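Local coordinates for protein 2-hydroxyisobutanoyl-CoA mutase large subunit (Aquincola tertiaricarbonis, PDB 4R3U) that forms the substrate-binding large subunit of a cobalamin-dependent mutase that, with its small subunit, interconverts 2-hydroxyisobutyryl-CoA and (S)-3-hydroxybutyryl-CoA, at residues A[321-324]-A[325-329]; A[419-422]-A[423-427]; A[428-431]-A[432-436]. All coordinates share one frame; numbering follows the deposited sequence.

How the interactions relate
All three contacts are local, each made between successive turns within one helix. Interaction 1 comes first along the chain, on the last turns of helix 306-327. Interactions 2 and 3 follow one another on helix 420-442, their centres about 13 Å apart, with interaction 2 at the start of that helix. The two helices pack together. Interactions 1 and 3, with centres about 16 Å apart, meet directly: Lys322 NZ and Glu430 OE1 form a 2.7 Å salt bridge, and Ile323 packs on Phe434. Interaction 2 stays about 8 Å from interaction 1 at the nearest atoms. Helix 420-442 thus packs against a helix of the TIM-barrel domain, and its beginning reaches a second large subunit.

Interaction 1. Residues A[321-324]-A[325-329]; sequences AKIM and KERFG
The apolar contact is made by Ile323, Met324 and Phe328. Ile323 and Phe328 point the same way, and Ile323 CG2 lies 3.5 Å from Phe328 CE2. Ile323 CG2 is anti to its own backbone N, which sets this methyl beside the ring. Met324 bends at chi2 and chi3. Its SD comes to 3.7 Å from Phe328 CD2, an oblique Met-aromatic contact. Arg327 CD sits over one face of the same ring, offset toward the rim. An alanine in place of Phe328 is likely to leave Ile323 CG2 and Met324 SD without the ring they pack against.

The backbone bonds change character toward Gly329. Lys325 N donates to Ala321 O at 3.0 Å, and Glu326 N to Lys322 O at 2.8 Å. Ile323 O then takes two donors, Arg327 N at 2.8 Å and Phe328 N at 3.0 Å. The second lies in the carbonyl plane. Phe328 N reaches Met324 O only weakly.

Phe328 also packs on helix 264-283. Gly329 leaves helical geometry with positive phi. A wider pi-type turn followed by a positive-phi glycine is seen here toward the C-terminal end of helix 306-327, the helix of a beta-alpha-beta unit of the TIM barrel.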
loop_
_atom_site.group_PDB
_atom_site.type_symbol
_atom_site.label_atom_id
_atom_site.label_comp_id
_atom_site.label_asym_id
_atom_site.label_seq_id
_atom_site.Cartn_x
_atom_site.Cartn_y
_atom_site.Cartn_z
ATOM N N ALA A 321 -9.260 -3.800 28.425
ATOM C CA ALA A 321 -10.327 -3.108 29.160
ATOM C C ALA A 321 -10.948 -4.030 30.212
ATOM O O ALA A 321 -11.027 -3.643 31.391
ATOM C CB ALA A 321 -11.393 -2.619 28.210
ATOM N N LYS A 322 -11.326 -5.271 29.784
ATOM C CA LYS A 322 -11.959 -6.277 30.629
ATOM C C LYS A 322 -11.091 -6.691 31.811
ATOM O O LYS A 322 -11.610 -6.814 32.913
ATOM C CB LYS A 322 -12.434 -7.480 29.796
ATOM C CG LYS A 322 -13.638 -7.144 28.932
ATOM C CD LYS A 322 -14.046 -8.252 27.969
ATOM C CE LYS A 322 -15.383 -7.908 27.345
ATOM N NZ LYS A 322 -15.950 -9.036 26.560
ATOM N N ILE A 323 -9.771 -6.860 31.581
ATOM C CA ILE A 323 -8.781 -7.267 32.597
ATOM C C ILE A 323 -8.656 -6.184 33.665
ATOM O O ILE A 323 -8.769 -6.478 34.852
ATOM C CB ILE A 323 -7.408 -7.609 31.939
ATOM C CG1 ILE A 323 -7.489 -8.900 31.083
ATOM C CG2 ILE A 323 -6.290 -7.712 32.969
ATOM C CD1 ILE A 323 -6.265 -9.043 30.033
ATOM N N MET A 324 -8.428 -4.933 33.233
ATOM C CA MET A 324 -8.273 -3.764 34.100
ATOM C C MET A 324 -9.510 -3.496 34.962
ATOM O O MET A 324 -9.376 -3.329 36.181
ATOM C CB MET A 324 -7.844 -2.532 33.274
ATOM C CG MET A 324 -6.494 -2.711 32.566
ATOM S SD MET A 324 -5.121 -3.400 33.569
ATOM C CE MET A 324 -4.651 -2.009 34.439
ATOM N N LYS A 325 -10.708 -3.557 34.355
ATOM C CA LYS A 325 -11.968 -3.376 35.063
ATOM C C LYS A 325 -12.302 -4.556 35.954
ATOM O O LYS A 325 -12.488 -4.365 37.156
ATOM C CB LYS A 325 -13.139 -3.103 34.091
ATOM C CG LYS A 325 -14.417 -2.650 34.812
ATOM C CD LYS A 325 -15.682 -2.906 34.003
ATOM C CE LYS A 325 -16.744 -1.919 34.373
ATOM N NZ LYS A 325 -17.759 -1.786 33.298
ATOM N N GLU A 326 -12.429 -5.766 35.361
ATOM C CA GLU A 326 -12.860 -6.967 36.077
ATOM C C GLU A 326 -11.849 -7.585 37.000
ATOM O O GLU A 326 -12.210 -7.932 38.132
ATOM C CB GLU A 326 -13.487 -8.013 35.142
ATOM C CG GLU A 326 -14.689 -7.519 34.335
ATOM C CD GLU A 326 -15.956 -7.031 35.028
ATOM O OE1 GLU A 326 -16.305 -7.573 36.105
ATOM O OE2 GLU A 326 -16.645 -6.162 34.445
ATOM N N ARG A 327 -10.590 -7.723 36.545
ATOM C CA ARG A 327 -9.540 -8.352 37.340
ATOM C C ARG A 327 -8.829 -7.377 38.290
ATOM O O ARG A 327 -8.474 -7.766 39.397
ATOM C CB ARG A 327 -8.540 -9.072 36.415
ATOM C CG ARG A 327 -7.522 -9.947 37.145
ATOM C CD ARG A 327 -6.258 -10.118 36.327
ATOM N NE ARG A 327 -5.301 -10.943 37.050
ATOM C CZ ARG A 327 -5.034 -12.204 36.736
ATOM N NH1 ARG A 327 -4.180 -12.902 37.457
ATOM N NH2 ARG A 327 -5.556 -12.748 35.643
ATOM N N PHE A 328 -8.577 -6.143 37.857
ATOM C CA PHE A 328 -7.864 -5.229 38.733
ATOM C C PHE A 328 -8.736 -4.258 39.513
ATOM O O PHE A 328 -8.258 -3.638 40.468
ATOM C CB PHE A 328 -6.656 -4.581 38.027
ATOM C CG PHE A 328 -5.628 -5.613 37.602
ATOM C CD1 PHE A 328 -4.938 -6.374 38.550
ATOM C CD2 PHE A 328 -5.382 -5.858 36.257
ATOM C CE1 PHE A 328 -4.003 -7.345 38.154
ATOM C CE2 PHE A 328 -4.436 -6.821 35.858
ATOM C CZ PHE A 328 -3.752 -7.552 36.806
ATOM N N GLY A 329 -10.021 -4.189 39.144
ATOM C CA GLY A 329 -10.997 -3.315 39.773
ATOM C C GLY A 329 -10.750 -1.844 39.517
ATOM O O GLY A 329 -11.022 -1.007 40.378
#

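Interaction 2. Residues A[419-422]-A[423-427]; sequences SYYV and EALTT
Ser419 caps the N-terminus of helix 420-442, and its O accepts from Glu423 N at 2.8 Å. Ser419 OG accepts from Val422 N at 3.2 Å, and this nearly straight bond (168°) satisfies an N-H of the first turn. Ser419 OG also bonds to Pro415 O of a second large subunit, so the cap lies at a subunit interface.

Glu423 CB and CG fold back over the Ser419 carbonyl, with CG 3.2 Å from Ser419 O. CG stands beside the backbone N (chi1 -64°), which brings it over that oxygen, and the bend at chi2 turns the carboxylate toward Gly418 and Arg314. There Glu423 OE2 accepts from Gly418 N and makes a salt bridge with Arg314 of helix 306-327. A carboxylate at the N-terminus of a helix probably also interacts favourably with the helix dipole.

One turn further on, Val422 O is gripped by two donors of one residue. Thr426 N donates at 2.8 Å, and Thr426 OG1 at 2.6 Å from above the carbonyl plane. The hydroxyl stands beside the backbone N of Thr426 (chi1 -60°), close to the carbonyl one turn back. This is a common bond for a threonine inside a helix.

Tyr421 and Leu425 carry the apolar side. They lie alongside each other and point the same way. Leu425 CD2 meets the far end of the tyrosine obliquely, 3.4 Å from Tyr421 OH and 3.6 Å from Tyr421 CE1. Beyond them, Leu425 rests on Ala311 of helix 306-327, and the Tyr421 ring meets that of Tyr61.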
loop_
_atom_site.group_PDB
_atom_site.type_symbol
_atom_site.label_atom_id
_atom_site.label_comp_id
_atom_site.label_asym_id
_atom_site.label_seq_id
_atom_site.Cartn_x
_atom_site.Cartn_y
_atom_site.Cartn_z
ATOM N N SER A 419 -17.989 -5.012 10.414
ATOM C CA SER A 419 -17.574 -6.001 9.414
ATOM C C SER A 419 -17.783 -7.380 10.013
ATOM O O SER A 419 -17.262 -7.674 11.099
ATOM C CB SER A 419 -16.107 -5.807 9.035
ATOM O OG SER A 419 -15.544 -6.958 8.431
ATOM N N TYR A 420 -18.590 -8.207 9.336
ATOM C CA TYR A 420 -18.884 -9.540 9.840
ATOM C C TYR A 420 -17.622 -10.364 10.119
ATOM O O TYR A 420 -17.507 -10.958 11.185
ATOM C CB TYR A 420 -19.864 -10.261 8.919
ATOM C CG TYR A 420 -21.120 -9.483 8.588
ATOM C CD1 TYR A 420 -21.855 -8.841 9.587
ATOM C CD2 TYR A 420 -21.611 -9.439 7.285
ATOM C CE1 TYR A 420 -23.030 -8.152 9.289
ATOM C CE2 TYR A 420 -22.805 -8.788 6.981
ATOM C CZ TYR A 420 -23.512 -8.146 7.984
ATOM O OH TYR A 420 -24.661 -7.478 7.640
ATOM N N TYR A 421 -16.649 -10.307 9.209
ATOM C CA TYR A 421 -15.376 -11.004 9.310
ATOM C C TYR A 421 -14.515 -10.422 10.422
ATOM O O TYR A 421 -14.095 -11.183 11.307
ATOM C CB TYR A 421 -14.654 -11.022 7.937
ATOM C CG TYR A 421 -13.226 -11.540 7.947
ATOM C CD1 TYR A 421 -12.870 -12.666 8.699
ATOM C CD2 TYR A 421 -12.238 -10.935 7.171
ATOM C CE1 TYR A 421 -11.555 -13.122 8.742
ATOM C CE2 TYR A 421 -10.922 -11.402 7.185
ATOM C CZ TYR A 421 -10.581 -12.485 7.988
ATOM O OH TYR A 421 -9.278 -12.937 8.027
ATOM N N VAL A 422 -14.260 -9.088 10.403
ATOM C CA VAL A 422 -13.400 -8.440 11.394
ATOM C C VAL A 422 -14.000 -8.613 12.782
ATOM O O VAL A 422 -13.277 -8.984 13.709
ATOM C CB VAL A 422 -13.025 -6.972 11.019
ATOM C CG1 VAL A 422 -12.100 -6.313 12.063
ATOM C CG2 VAL A 422 -12.399 -6.899 9.629
ATOM N N GLU A 423 -15.327 -8.469 12.912
ATOM C CA GLU A 423 -16.002 -8.661 14.200
ATOM C C GLU A 423 -15.921 -10.078 14.764
ATOM O O GLU A 423 -15.642 -10.232 15.951
ATOM C CB GLU A 423 -17.425 -8.083 14.231
ATOM C CG GLU A 423 -17.504 -6.565 14.073
ATOM C CD GLU A 423 -16.777 -5.642 15.037
ATOM O OE1 GLU A 423 -16.133 -6.120 15.998
ATOM O OE2 GLU A 423 -16.855 -4.414 14.816
ATOM N N ALA A 424 -16.085 -11.103 13.904
ATOM C CA ALA A 424 -15.986 -12.520 14.259
ATOM C C ALA A 424 -14.556 -12.875 14.638
ATOM O O ALA A 424 -14.340 -13.562 15.642
ATOM C CB ALA A 424 -16.452 -13.381 13.095
ATOM N N LEU A 425 -13.570 -12.377 13.851
ATOM C CA LEU A 425 -12.152 -12.595 14.122
ATOM C C LEU A 425 -11.702 -11.878 15.402
ATOM O O LEU A 425 -10.955 -12.478 16.182
ATOM C CB LEU A 425 -11.302 -12.187 12.904
ATOM C CG LEU A 425 -9.914 -12.844 12.761
ATOM C CD1 LEU A 425 -9.969 -14.390 12.956
ATOM C CD2 LEU A 425 -9.289 -12.482 11.430
ATOM N N THR A 426 -12.193 -10.619 15.641
ATOM C CA THR A 426 -11.922 -9.861 16.875
ATOM C C THR A 426 -12.394 -10.711 18.079
ATOM O O THR A 426 -11.656 -10.877 19.059
ATOM C CB THR A 426 -12.650 -8.496 16.854
ATOM O OG1 THR A 426 -12.195 -7.725 15.737
ATOM C CG2 THR A 426 -12.497 -7.712 18.165
ATOM N N THR A 427 -13.609 -11.287 17.962
ATOM C CA THR A 427 -14.194 -12.124 19.018
ATOM C C THR A 427 -13.440 -13.454 19.247
ATOM O O THR A 427 -13.315 -13.894 20.396
ATOM C CB THR A 427 -15.719 -12.204 18.845
ATOM O OG1 THR A 427 -16.259 -10.869 18.917
ATOM C CG2 THR A 427 -16.372 -13.101 19.875
#

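Interaction 3. Residues A[428-431]-A[432-436]; sequences EYEK and KIFEI
Glu430 has CG anti to its backbone N (chi1 -174°) and stays extended beyond it, while Phe434 has CG beside its backbone N (chi1 -78°). These torsions bring the two side chains together one turn apart, crossing at an angle. Glu430 CG touches the ring at Phe434 CE2, 3.7 Å away. The carboxylate stays beside the ring, and Glu430 OE1 sits at its edge, in plane, 3.8 Å from Phe434 CE2. The carboxylate and ring planes are 62° apart. An in-plane edge approach sets the acid oxygen against the ring's C-H rim, which is probably mildly attractive. Phe434 CD2 also lies 3.3 Å from Glu430 O.

The acid is buried, but its charge is met by two basic residues of helix 306-327. Lys322 makes a salt bridge to OE1, and Arg318 makes one to OE2. Two basic partners would be expected to keep this carboxylate ionised.

The contact lies in the middle of helix 420-442, with regular alpha-helical i to i+4 bonding. Lys432 N, Ile433 N, Phe434 N and Glu435 N donate to the carbonyls of Glu428, Tyr429, Glu430 and Lys431. The bond from Ile433 N to Tyr429 O is 2.7 Å long.

Ile433 CD1 approaches Tyr429 near the plane of the ring, at its edge, and lies 4.2 Å from Tyr429 CB. The Tyr429 ring stacks on Phe55, and its hydroxyl bonds to Glu308.

On the outer side, Glu428 and Lys432 run alongside each other. Their charged ends do not meet, as Glu428 OE2 and Lys432 NZ are 5.3 Å apart. Lys432 NZ instead makes a salt bridge with Glu435 OE1 at 3.2 Å, and the oxygen takes it on its syn lone pair.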
loop_
_atom_site.group_PDB
_atom_site.type_symbol
_atom_site.label_atom_id
_atom_site.label_comp_id
_atom_site.label_asym_id
_atom_site.label_seq_id
_atom_site.Cartn_x
_atom_site.Cartn_y
_atom_site.Cartn_z
ATOM N N GLU A 428 -12.951 -14.071 18.154
ATOM C CA GLU A 428 -12.175 -15.315 18.158
ATOM C C GLU A 428 -10.848 -15.065 18.869
ATOM O O GLU A 428 -10.500 -15.817 19.784
ATOM C CB GLU A 428 -11.964 -15.854 16.730
ATOM C CG GLU A 428 -12.873 -17.019 16.388
ATOM C CD GLU A 428 -12.616 -18.286 17.197
ATOM O OE1 GLU A 428 -13.395 -18.550 18.144
ATOM O OE2 GLU A 428 -11.635 -19.006 16.894
ATOM N N TYR A 429 -10.154 -13.957 18.521
ATOM C CA TYR A 429 -8.918 -13.557 19.190
ATOM C C TYR A 429 -9.104 -13.373 20.709
ATOM O O TYR A 429 -8.340 -13.956 21.474
ATOM C CB TYR A 429 -8.290 -12.307 18.533
ATOM C CG TYR A 429 -7.212 -12.695 17.557
ATOM C CD1 TYR A 429 -5.889 -12.869 17.980
ATOM C CD2 TYR A 429 -7.529 -13.043 16.244
ATOM C CE1 TYR A 429 -4.906 -13.327 17.104
ATOM C CE2 TYR A 429 -6.553 -13.485 15.359
ATOM C CZ TYR A 429 -5.243 -13.619 15.791
ATOM O OH TYR A 429 -4.301 -14.112 14.928
ATOM N N GLU A 430 -10.160 -12.637 21.129
ATOM C CA GLU A 430 -10.530 -12.371 22.523
ATOM C C GLU A 430 -10.602 -13.670 23.354
ATOM O O GLU A 430 -9.874 -13.822 24.331
ATOM C CB GLU A 430 -11.869 -11.620 22.566
ATOM C CG GLU A 430 -12.248 -11.175 23.966
ATOM C CD GLU A 430 -13.706 -10.854 24.201
ATOM O OE1 GLU A 430 -14.046 -10.476 25.344
ATOM O OE2 GLU A 430 -14.521 -11.042 23.268
ATOM N N LYS A 431 -11.449 -14.615 22.915
ATOM C CA LYS A 431 -11.650 -15.910 23.546
ATOM C C LYS A 431 -10.347 -16.722 23.606
ATOM O O LYS A 431 -10.009 -17.242 24.673
ATOM C CB LYS A 431 -12.787 -16.683 22.857
ATOM C CG LYS A 431 -14.151 -16.017 23.050
ATOM C CD LYS A 431 -15.235 -16.598 22.148
ATOM C CE LYS A 431 -16.595 -15.970 22.378
ATOM N NZ LYS A 431 -17.595 -16.384 21.349
ATOM N N LYS A 432 -9.601 -16.789 22.486
ATOM C CA LYS A 432 -8.328 -17.524 22.401
ATOM C C LYS A 432 -7.271 -16.905 23.286
ATOM O O LYS A 432 -6.506 -17.647 23.908
ATOM C CB LYS A 432 -7.847 -17.690 20.951
ATOM C CG LYS A 432 -8.685 -18.636 20.084
ATOM C CD LYS A 432 -8.436 -20.117 20.345
ATOM C CE LYS A 432 -9.604 -20.944 19.852
ATOM N NZ LYS A 432 -9.612 -22.314 20.436
ATOM N N ILE A 433 -7.272 -15.553 23.408
ATOM C CA ILE A 433 -6.368 -14.803 24.303
ATOM C C ILE A 433 -6.686 -15.152 25.764
ATOM O O ILE A 433 -5.772 -15.497 26.510
ATOM C CB ILE A 433 -6.431 -13.265 24.062
ATOM C CG1 ILE A 433 -5.637 -12.839 22.796
ATOM C CG2 ILE A 433 -5.993 -12.450 25.307
ATOM C CD1 ILE A 433 -6.213 -11.526 22.094
ATOM N N PHE A 434 -7.977 -15.074 26.165
ATOM C CA PHE A 434 -8.370 -15.369 27.547
ATOM C C PHE A 434 -8.033 -16.790 27.981
ATOM O O PHE A 434 -7.564 -16.995 29.104
ATOM C CB PHE A 434 -9.831 -14.990 27.832
ATOM C CG PHE A 434 -10.010 -13.514 28.051
ATOM C CD1 PHE A 434 -9.257 -12.840 29.003
ATOM C CD2 PHE A 434 -10.942 -12.795 27.312
ATOM C CE1 PHE A 434 -9.404 -11.466 29.180
ATOM C CE2 PHE A 434 -11.081 -11.416 27.486
ATOM C CZ PHE A 434 -10.321 -10.764 28.419
ATOM N N GLU A 435 -8.226 -17.742 27.059
ATOM C CA GLU A 435 -7.941 -19.163 27.139
ATOM C C GLU A 435 -6.427 -19.358 27.423
ATOM O O GLU A 435 -6.085 -20.160 28.280
ATOM C CB GLU A 435 -8.321 -19.743 25.774
ATOM C CG GLU A 435 -8.813 -21.166 25.723
ATOM C CD GLU A 435 -9.450 -21.437 24.378
ATOM O OE1 GLU A 435 -8.718 -21.828 23.440
ATOM O OE2 GLU A 435 -10.674 -21.199 24.241
ATOM N N ILE A 436 -5.533 -18.592 26.749
ATOM C CA ILE A 436 -4.084 -18.643 26.977
ATOM C C ILE A 436 -3.717 -18.063 28.342
ATOM O O ILE A 436 -2.976 -18.694 29.102
ATOM C CB ILE A 436 -3.264 -17.997 25.828
ATOM C CG1 ILE A 436 -3.445 -18.772 24.483
ATOM C CG2 ILE A 436 -1.765 -17.800 26.226
ATOM C CD1 ILE A 436 -2.463 -18.302 23.302
#